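Local coordinates for protein PHOX (Pseudomonas fluorescens, PDB 4A9V) that catalyses the hydrolysis of phosphate monoesters as a PhoX-type alkaline phosphatase, using a complex iron-calcium cofactor bound by a beta-propeller, at residues 296-301 with 428-433; 400-405 with 417-422; 346-351 with 376-381. All coordinates share one frame; numbering follows the deposited sequence.

Interaction 1: 296-301 with 428-433; sequences EFIYKF and QILRWR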
loop_
_atom_site.group_PDB
_atom_site.type_symbol
_atom_site.label_atom_id
_atom_site.label_comp_id
_atom_site.label_asym_id
_atom_site.label_seq_id
_atom_site.Cartn_x
_atom_site.Cartn_y
_atom_site.Cartn_z
ATOM N N GLU A 296 14.361 3.609 5.506
ATOM C CA GLU A 296 14.321 3.971 4.084
ATOM C C GLU A 296 13.531 5.277 3.881
ATOM O O GLU A 296 13.294 6.025 4.838
ATOM C CB GLU A 296 13.787 2.811 3.239
ATOM C CG GLU A 296 14.723 1.609 3.198
ATOM C CD GLU A 296 16.023 1.808 2.424
ATOM O OE1 GLU A 296 16.233 2.837 1.747
ATOM O OE2 GLU A 296 16.831 0.858 2.435
ATOM N N PHE A 297 13.283 5.641 2.623
ATOM C CA PHE A 297 13.029 7.027 2.265
ATOM C C PHE A 297 11.623 7.286 1.710
ATOM O O PHE A 297 10.854 6.365 1.398
ATOM C CB PHE A 297 14.065 7.503 1.248
ATOM C CG PHE A 297 15.490 7.208 1.646
ATOM C CD1 PHE A 297 15.961 7.568 2.898
ATOM C CD2 PHE A 297 16.374 6.616 0.750
ATOM C CE1 PHE A 297 17.286 7.374 3.237
ATOM C CE2 PHE A 297 17.694 6.377 1.106
ATOM C CZ PHE A 297 18.143 6.744 2.358
ATOM N N ILE A 298 11.316 8.576 1.572
ATOM C CA ILE A 298 10.116 9.073 0.899
ATOM C C ILE A 298 10.528 9.758 -0.404
ATOM O O ILE A 298 11.470 10.549 -0.433
ATOM C CB ILE A 298 9.362 10.067 1.807
ATOM C CG1 ILE A 298 8.854 9.350 3.062
ATOM C CG2 ILE A 298 8.213 10.724 1.051
ATOM C CD1 ILE A 298 8.392 10.277 4.163
ATOM N N TYR A 299 9.796 9.444 -1.470
ATOM C CA TYR A 299 10.117 9.858 -2.835
ATOM C C TYR A 299 8.971 10.667 -3.457
ATOM O O TYR A 299 7.831 10.644 -2.985
ATOM C CB TYR A 299 10.408 8.637 -3.720
ATOM C CG TYR A 299 11.594 7.808 -3.282
ATOM C CD1 TYR A 299 11.481 6.885 -2.244
ATOM C CD2 TYR A 299 12.802 7.873 -3.965
ATOM C CE1 TYR A 299 12.557 6.099 -1.867
ATOM C CE2 TYR A 299 13.870 7.067 -3.613
ATOM C CZ TYR A 299 13.748 6.192 -2.563
ATOM O OH TYR A 299 14.831 5.407 -2.242
ATOM N N LYS A 300 9.274 11.339 -4.563
ATOM C CA LYS A 300 8.314 12.171 -5.288
ATOM C C LYS A 300 8.702 12.162 -6.762
ATOM O O LYS A 300 9.818 12.529 -7.111
ATOM C CB LYS A 300 8.359 13.599 -4.743
ATOM C CG LYS A 300 7.509 14.616 -5.475
ATOM C CD LYS A 300 7.931 16.012 -5.032
ATOM C CE LYS A 300 7.083 17.120 -5.629
ATOM N NZ LYS A 300 7.624 18.451 -5.238
ATOM N N PHE A 301 7.764 11.790 -7.621
ATOM C CA PHE A 301 7.968 11.863 -9.060
ATOM C C PHE A 301 7.152 13.019 -9.614
ATOM O O PHE A 301 5.994 13.205 -9.241
ATOM C CB PHE A 301 7.520 10.561 -9.723
ATOM C CG PHE A 301 7.606 10.587 -11.225
ATOM C CD1 PHE A 301 8.815 10.387 -11.873
ATOM C CD2 PHE A 301 6.479 10.840 -11.988
ATOM C CE1 PHE A 301 8.895 10.458 -13.252
ATOM C CE2 PHE A 301 6.548 10.859 -13.367
ATOM C CZ PHE A 301 7.760 10.667 -14.002
ATOM N N GLN A 428 3.786 7.303 13.926
ATOM C CA GLN A 428 3.415 8.704 13.884
ATOM C C GLN A 428 2.941 9.029 12.464
ATOM O O GLN A 428 3.140 8.231 11.539
ATOM C CB GLN A 428 4.593 9.609 14.310
ATOM C CG GLN A 428 5.831 9.541 13.417
ATOM C CD GLN A 428 6.892 8.573 13.923
ATOM O OE1 GLN A 428 6.631 7.729 14.777
ATOM N NE2 GLN A 428 8.079 8.642 13.333
ATOM N N ILE A 429 2.210 10.132 12.332
ATOM C CA ILE A 429 1.772 10.610 11.022
ATOM C C ILE A 429 2.426 11.955 10.740
ATOM O O ILE A 429 2.283 12.922 11.509
ATOM C CB ILE A 429 0.240 10.722 10.900
ATOM C CG1 ILE A 429 -0.403 9.370 11.216
ATOM C CG2 ILE A 429 -0.125 11.200 9.501
ATOM C CD1 ILE A 429 -1.918 9.371 11.156
ATOM N N LEU A 430 3.171 11.984 9.644
ATOM C CA LEU A 430 3.908 13.134 9.168
ATOM C C LEU A 430 3.071 13.910 8.151
ATOM O O LEU A 430 2.397 13.309 7.319
ATOM C CB LEU A 430 5.187 12.615 8.512
ATOM C CG LEU A 430 6.042 13.568 7.689
ATOM C CD1 LEU A 430 6.633 14.673 8.545
ATOM C CD2 LEU A 430 7.137 12.775 7.002
ATOM N N ARG A 431 3.072 15.236 8.259
ATOM C CA ARG A 431 2.401 16.110 7.308
ATOM C C ARG A 431 3.419 17.055 6.701
ATOM O O ARG A 431 4.301 17.548 7.404
ATOM C CB ARG A 431 1.297 16.903 8.022
ATOM C CG ARG A 431 0.701 18.034 7.206
ATOM C CD ARG A 431 -0.601 18.548 7.796
ATOM N NE ARG A 431 -0.436 19.014 9.166
ATOM C CZ ARG A 431 -1.445 19.275 9.993
ATOM N NH1 ARG A 431 -2.699 19.169 9.574
ATOM N NH2 ARG A 431 -1.194 19.623 11.246
ATOM N N TRP A 432 3.249 17.390 5.424
ATOM C CA TRP A 432 3.972 18.520 4.858
ATOM C C TRP A 432 3.099 19.375 3.990
ATOM O O TRP A 432 2.089 18.937 3.430
ATOM C CB TRP A 432 5.263 18.120 4.123
ATOM C CG TRP A 432 5.098 17.191 2.948
ATOM C CD1 TRP A 432 4.958 17.517 1.603
ATOM C CD2 TRP A 432 5.225 15.739 2.973
ATOM N NE1 TRP A 432 4.977 16.386 0.825
ATOM C CE2 TRP A 432 5.138 15.284 1.593
ATOM C CE3 TRP A 432 5.431 14.813 3.970
ATOM C CZ2 TRP A 432 5.252 13.940 1.256
ATOM C CZ3 TRP A 432 5.519 13.466 3.630
ATOM C CH2 TRP A 432 5.404 13.038 2.308
ATOM N N ARG A 433 3.494 20.638 3.908
ATOM C CA ARG A 433 2.855 21.640 3.068
ATOM C C ARG A 433 3.880 22.171 2.073
ATOM O O ARG A 433 4.878 22.797 2.446
ATOM C CB ARG A 433 2.312 22.783 3.910
ATOM C CG ARG A 433 1.608 23.838 3.078
ATOM C CD ARG A 433 1.015 24.916 3.951
ATOM N NE ARG A 433 0.288 25.890 3.155
ATOM C CZ ARG A 433 -0.389 26.911 3.664
ATOM N NH1 ARG A 433 -0.443 27.088 4.975
ATOM N NH2 ARG A 433 -1.059 27.714 2.858
#

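Interaction 2: 400-405 with 417-422; sequences CTLTNN and GPNPRE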
loop_
_atom_site.group_PDB
_atom_site.type_symbol
_atom_site.label_atom_id
_atom_site.label_comp_id
_atom_site.label_asym_id
_atom_site.label_seq_id
_atom_site.Cartn_x
_atom_site.Cartn_y
_atom_site.Cartn_z
ATOM N N CYS A 400 1.643 11.279 5.595
ATOM C CA CYS A 400 2.356 10.026 5.402
ATOM C C CYS A 400 2.442 9.314 6.746
ATOM O O CYS A 400 2.920 9.886 7.729
ATOM C CB CYS A 400 3.776 10.323 4.905
ATOM S SG CYS A 400 4.797 8.868 4.580
ATOM N N THR A 401 2.027 8.054 6.789
ATOM C CA THR A 401 2.244 7.274 7.995
ATOM C C THR A 401 3.696 6.809 8.073
ATOM O O THR A 401 4.323 6.475 7.060
ATOM C CB THR A 401 1.293 6.072 8.069
ATOM O OG1 THR A 401 1.411 5.311 6.868
ATOM C CG2 THR A 401 -0.142 6.522 8.264
ATOM N N LEU A 402 4.227 6.849 9.286
ATOM C CA LEU A 402 5.527 6.290 9.611
ATOM C C LEU A 402 5.239 5.249 10.685
ATOM O O LEU A 402 4.947 5.593 11.840
ATOM C CB LEU A 402 6.446 7.400 10.134
ATOM C CG LEU A 402 6.726 8.563 9.171
ATOM C CD1 LEU A 402 7.534 9.650 9.868
ATOM C CD2 LEU A 402 7.473 8.045 7.949
ATOM N N THR A 403 5.077 4.003 10.254
ATOM C CA THR A 403 4.233 3.094 11.003
ATOM C C THR A 403 4.852 2.692 12.350
ATOM O O THR A 403 4.142 2.540 13.340
ATOM C CB THR A 403 3.806 1.882 10.146
ATOM O OG1 THR A 403 2.697 1.241 10.780
ATOM C CG2 THR A 403 4.918 0.872 9.948
ATOM N N ASN A 404 6.173 2.518 12.361
ATOM C CA ASN A 404 6.965 2.244 13.563
ATOM C C ASN A 404 8.420 2.049 13.124
ATOM O O ASN A 404 8.720 2.066 11.922
ATOM C CB ASN A 404 6.436 1.018 14.329
ATOM C CG ASN A 404 6.250 -0.200 13.447
ATOM O OD1 ASN A 404 7.196 -0.690 12.824
ATOM N ND2 ASN A 404 5.027 -0.732 13.431
ATOM N N ASN A 405 9.334 1.947 14.082
ATOM C CA ASN A 405 10.719 1.606 13.782
ATOM C C ASN A 405 11.451 1.244 15.056
ATOM O O ASN A 405 12.010 2.100 15.744
ATOM C CB ASN A 405 11.433 2.762 13.086
ATOM C CG ASN A 405 12.850 2.415 12.693
ATOM O OD1 ASN A 405 13.302 1.288 12.894
ATOM N ND2 ASN A 405 13.524 3.346 12.032
ATOM N N GLY A 417 13.896 15.176 14.516
ATOM C CA GLY A 417 12.990 15.629 13.468
ATOM C C GLY A 417 11.699 14.834 13.464
ATOM O O GLY A 417 11.070 14.661 14.509
ATOM N N PRO A 418 11.324 14.291 12.299
ATOM C CA PRO A 418 10.057 13.580 12.197
ATOM C C PRO A 418 10.110 12.140 12.709
ATOM O O PRO A 418 9.109 11.422 12.606
ATOM C CB PRO A 418 9.762 13.627 10.702
ATOM C CG PRO A 418 11.119 13.645 10.066
ATOM C CD PRO A 418 11.944 14.506 10.979
ATOM N N ASN A 419 11.265 11.743 13.257
ATOM C CA ASN A 419 11.460 10.421 13.865
ATOM C C ASN A 419 11.960 10.596 15.314
ATOM O O ASN A 419 13.143 10.396 15.602
ATOM C CB ASN A 419 12.440 9.582 13.033
ATOM C CG ASN A 419 12.040 9.503 11.565
ATOM O OD1 ASN A 419 11.108 8.788 11.200
ATOM N ND2 ASN A 419 12.775 10.210 10.710
ATOM N N PRO A 420 11.064 11.032 16.220
ATOM C CA PRO A 420 11.499 11.640 17.485
ATOM C C PRO A 420 11.751 10.673 18.651
ATOM O O PRO A 420 12.083 11.132 19.743
ATOM C CB PRO A 420 10.336 12.563 17.828
ATOM C CG PRO A 420 9.148 11.866 17.254
ATOM C CD PRO A 420 9.652 11.336 15.933
ATOM N N ARG A 421 11.559 9.370 18.445
ATOM C CA ARG A 421 11.673 8.395 19.537
ATOM C C ARG A 421 12.532 7.207 19.135
ATOM O O ARG A 421 12.256 6.535 18.139
ATOM C CB ARG A 421 10.291 7.881 19.960
ATOM C CG ARG A 421 9.395 8.948 20.562
ATOM C CD ARG A 421 8.019 8.421 20.942
ATOM N NE ARG A 421 7.301 7.923 19.772
ATOM C CZ ARG A 421 6.042 7.511 19.787
ATOM N NH1 ARG A 421 5.335 7.566 20.904
ATOM N NH2 ARG A 421 5.484 7.061 18.676
ATOM N N GLU A 422 13.461 6.835 20.007
ATOM C CA GLU A 422 14.164 5.567 19.859
ATOM C C GLU A 422 13.178 4.414 20.009
ATOM O O GLU A 422 12.163 4.537 20.691
ATOM C CB GLU A 422 15.258 5.437 20.919
ATOM C CG GLU A 422 14.693 5.233 22.316
ATOM C CD GLU A 422 15.731 4.885 23.363
ATOM O OE1 GLU A 422 16.934 4.806 23.031
ATOM O OE2 GLU A 422 15.340 4.784 24.546
#

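Interaction 3: 346-351 with 376-381; sequences IELTHG and SVVGAT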
loop_
_atom_site.group_PDB
_atom_site.type_symbol
_atom_site.label_atom_id
_atom_site.label_comp_id
_atom_site.label_asym_id
_atom_site.label_seq_id
_atom_site.Cartn_x
_atom_site.Cartn_y
_atom_site.Cartn_z
ATOM N N ILE A 346 15.263 16.242 -3.338
ATOM C CA ILE A 346 16.573 16.181 -3.967
ATOM C C ILE A 346 16.501 15.223 -5.154
ATOM O O ILE A 346 16.030 14.102 -5.032
ATOM C CB ILE A 346 17.645 15.688 -2.973
ATOM C CG1 ILE A 346 17.678 16.582 -1.733
ATOM C CG2 ILE A 346 19.006 15.635 -3.647
ATOM C CD1 ILE A 346 18.545 16.055 -0.615
ATOM N N GLU A 347 16.949 15.697 -6.311
ATOM C CA GLU A 347 16.804 14.988 -7.574
ATOM C C GLU A 347 17.685 13.736 -7.656
ATOM O O GLU A 347 18.881 13.785 -7.354
ATOM C CB GLU A 347 17.203 15.972 -8.670
ATOM C CG GLU A 347 16.972 15.547 -10.093
ATOM C CD GLU A 347 17.377 16.640 -11.062
ATOM O OE1 GLU A 347 17.352 17.831 -10.667
ATOM O OE2 GLU A 347 17.404 16.341 -12.257
ATOM N N LEU A 348 17.116 12.647 -8.165
ATOM C CA LEU A 348 17.859 11.438 -8.468
ATOM C C LEU A 348 18.048 11.346 -9.977
ATOM O O LEU A 348 17.238 10.756 -10.702
ATOM C CB LEU A 348 17.112 10.217 -7.935
ATOM C CG LEU A 348 16.831 10.251 -6.431
ATOM C CD1 LEU A 348 16.121 8.977 -6.006
ATOM C CD2 LEU A 348 18.104 10.455 -5.626
ATOM N N THR A 349 19.120 11.979 -10.435
ATOM C CA THR A 349 19.394 12.158 -11.853
ATOM C C THR A 349 20.863 11.867 -12.105
ATOM O O THR A 349 21.733 12.473 -11.489
ATOM C CB THR A 349 19.079 13.600 -12.283
ATOM O OG1 THR A 349 17.669 13.823 -12.163
ATOM C CG2 THR A 349 19.520 13.861 -13.725
ATOM N N HIS A 350 21.140 10.940 -13.009
ATOM C CA HIS A 350 22.508 10.629 -13.362
ATOM C C HIS A 350 23.224 11.875 -13.806
ATOM O O HIS A 350 22.724 12.617 -14.652
ATOM C CB HIS A 350 22.536 9.589 -14.466
ATOM C CG HIS A 350 23.907 9.045 -14.735
ATOM N ND1 HIS A 350 24.755 9.638 -15.594
ATOM C CD2 HIS A 350 24.634 8.053 -14.087
ATOM C CE1 HIS A 350 25.923 8.970 -15.594
ATOM N NE2 HIS A 350 25.837 7.982 -14.688
ATOM N N GLY A 351 24.386 12.130 -13.209
ATOM C CA GLY A 351 25.175 13.320 -13.523
ATOM C C GLY A 351 24.975 14.483 -12.562
ATOM O O GLY A 351 25.549 15.553 -12.760
ATOM N N SER A 376 20.678 7.308 -1.022
ATOM C CA SER A 376 21.696 7.388 0.016
ATOM C C SER A 376 22.835 8.320 -0.393
ATOM O O SER A 376 23.322 9.102 0.417
ATOM C CB SER A 376 22.246 6.004 0.354
ATOM O OG SER A 376 21.276 5.211 1.019
ATOM N N VAL A 377 23.255 8.247 -1.652
ATOM C CA VAL A 377 24.334 9.114 -2.130
ATOM C C VAL A 377 23.985 10.589 -1.916
ATOM O O VAL A 377 24.836 11.385 -1.522
ATOM C CB VAL A 377 24.659 8.852 -3.617
ATOM C CG1 VAL A 377 25.556 9.946 -4.184
ATOM C CG2 VAL A 377 25.328 7.501 -3.772
ATOM N N VAL A 378 22.733 10.962 -2.161
ATOM C CA VAL A 378 22.354 12.372 -2.087
ATOM C C VAL A 378 21.906 12.804 -0.692
ATOM O O VAL A 378 21.577 13.963 -0.483
ATOM C CB VAL A 378 21.261 12.752 -3.111
ATOM C CG1 VAL A 378 21.649 12.288 -4.502
ATOM C CG2 VAL A 378 19.900 12.205 -2.703
ATOM N N GLY A 379 21.947 11.887 0.271
ATOM C CA GLY A 379 21.695 12.232 1.671
ATOM C C GLY A 379 20.223 12.386 2.023
ATOM O O GLY A 379 19.857 13.235 2.837
ATOM N N ALA A 380 19.395 11.482 1.512
ATOM C CA ALA A 380 18.011 11.393 1.962
ATOM C C ALA A 380 17.950 11.080 3.462
ATOM O O ALA A 380 18.846 10.432 4.013
ATOM C CB ALA A 380 17.287 10.326 1.157
ATOM N N THR A 381 16.867 11.500 4.108
ATOM C CA THR A 381 16.669 11.219 5.527
ATOM C C THR A 381 16.037 9.846 5.730
ATOM O O THR A 381 14.958 9.565 5.200
ATOM C CB THR A 381 15.754 12.271 6.173
ATOM O OG1 THR A 381 16.289 13.583 5.955
ATOM C CG2 THR A 381 15.571 12.006 7.663
#

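Interaction 1: 296-301 with 428-433
I298 reaches L430 and W432 through its two branches, one for each partner, and the contact is wholly apolar. On one branch the terminal methyl CD1 of I298 lies 4.0 Å from CD2 of L430, and the two side chains meet at a slant. On the other, CG2 of I298 comes to 3.9 Å from CH2 of the W432 indole; the two side chains come from opposite directions, and the methyl meets the ring obliquely. A chi1 of -64° separates these roles, for it sets CG2 anti to the backbone N of I298 and leaves CG1 to carry CD1 toward the leucine. Within 428-433, CG of L430 lies in plane at the edge of the W432 indole.

No hydrogen bond links the segments, and their nearest CA atoms, those of I298 and L430, are 11.1 Å apart, so side chains alone span the gap.

All three touching residues are buried. The two strands belong to one antiparallel sheet of the propeller but are not neighbours in it, since 322-329, 340-347 and 443-451 come between them in the strand order; the contact is therefore side-chain packing between separated strands, not strand pairing. F329 of strand 322-329 packs on both I298 and L430, C400 of strand 398-402 touches I298 and W432, and helix 371-377 lies against F297 and Y299 of 296-301.

Interaction 2: 400-405 with 417-422
L402 meets the loop at P418 and N419 with one methyl group. Its CB leaves strand 398-402 toward the loop, and chi1 of -60° places CG anti to the carbonyl carbon of L402, beside the backbone N. CB and CG serve as the stem; the next bond, with chi2 of 174°, extends CD1 into the bend of the loop. There CD1 lies 3.6 Å from the backbone O of P418 and 3.9 Å from OD1 of N419, whose side chain runs at about a right angle to that of the leucine.

The leucine thus packs against two oxygens that draw their hydrogen bonds from elsewhere. The carbonyl O of P418 accepts a bond from NE2 of Q428, and OD1 of N419 accepts one from the backbone N of D384, which fixes the amide that the methyl touches. M383 also packs on L402, P418 and N419, and the pyrrolidine of P418 rests on W446 and L448 of strand 443-451.

The arrangement belongs to a beta hairpin with a long connection. Strands 398-402 and 428-434 are antiparallel neighbours, and the loop between them folds back over the end of the first. Across the other edge of strand 398-402 runs strand 386-391, which carries E387, a residue that binds calcium and belongs to the pocket of the mu-oxo-diiron centre. The E387 side chain is about 8 Å from that of L402, and the packing lies about 11 Å from the bound calcium and diiron, measured from the L402 side chain.

Interaction 3: 346-351 with 376-381
V378 packs against both I346 and L348, two residues that reach it from different directions. The side chains of I346 and V378 slide past each other in opposite senses, bringing CG2 of I346 to 3.7 Å from CG2 of V378. Farther along the isoleucine, CD1 of I346 extends to 3.7 Å from the carbonyl O of V378. L348 instead crosses the valine at about a right angle, with its CD2 3.9 Å from CG2 of V378 and 4.1 Å from CG1 of V378. The same CG2 therefore serves both partners. A chi1 of -51° puts it between the backbone N and the carbonyl carbon of V378, while CG1 turns to the strand backbone, 4.2 Å from the O of E347.

Around this first shell, the backbone of the helix end is fixed by R328, which donates through NH2 to the O of V378 and through NE to the O of G379. N353 and I355 also pack on V378, while I346 and L348 are held by backbone hydrogen bonds to V326 and L324 of strand 322-329.

V378 directly precedes the glycine that closes helix 371-377. G379 adopts a positive phi of 79°, and its N lies 3.1 Å from the O of S376 in a hydrogen bond back into the last turn. With a second bond of this kind, the geometry is that of a Schellman motif, after which the chain runs on to T381 and its backbone pairing with A327. The arrangement is thus a glycine-terminated helix C-terminus whose last valine is packed on I346 and L348 of the segment 346-351.

All three contacts reach the same antiparallel sheet and all are made without a hydrogen bond between their segments. Interactions 1 and 2 are buried and adjoin directly: strands 428-434 and 398-402 are paired by backbone bonds such as C400 N to L430 O, at 2.8 Å. Interaction 3 is only partly buried, lies farther from the chain's centre and away from the metal sites, and meets interaction 1 where F297 packs on A380 and T381. Between buried strands, interaction 1 is hydrocarbon against hydrocarbon; at a buried loop, interaction 2 sets a methyl against oxygens bonded elsewhere; at a partly buried helix end, interaction 3 combines aliphatic packing with carbonyls held by arginine.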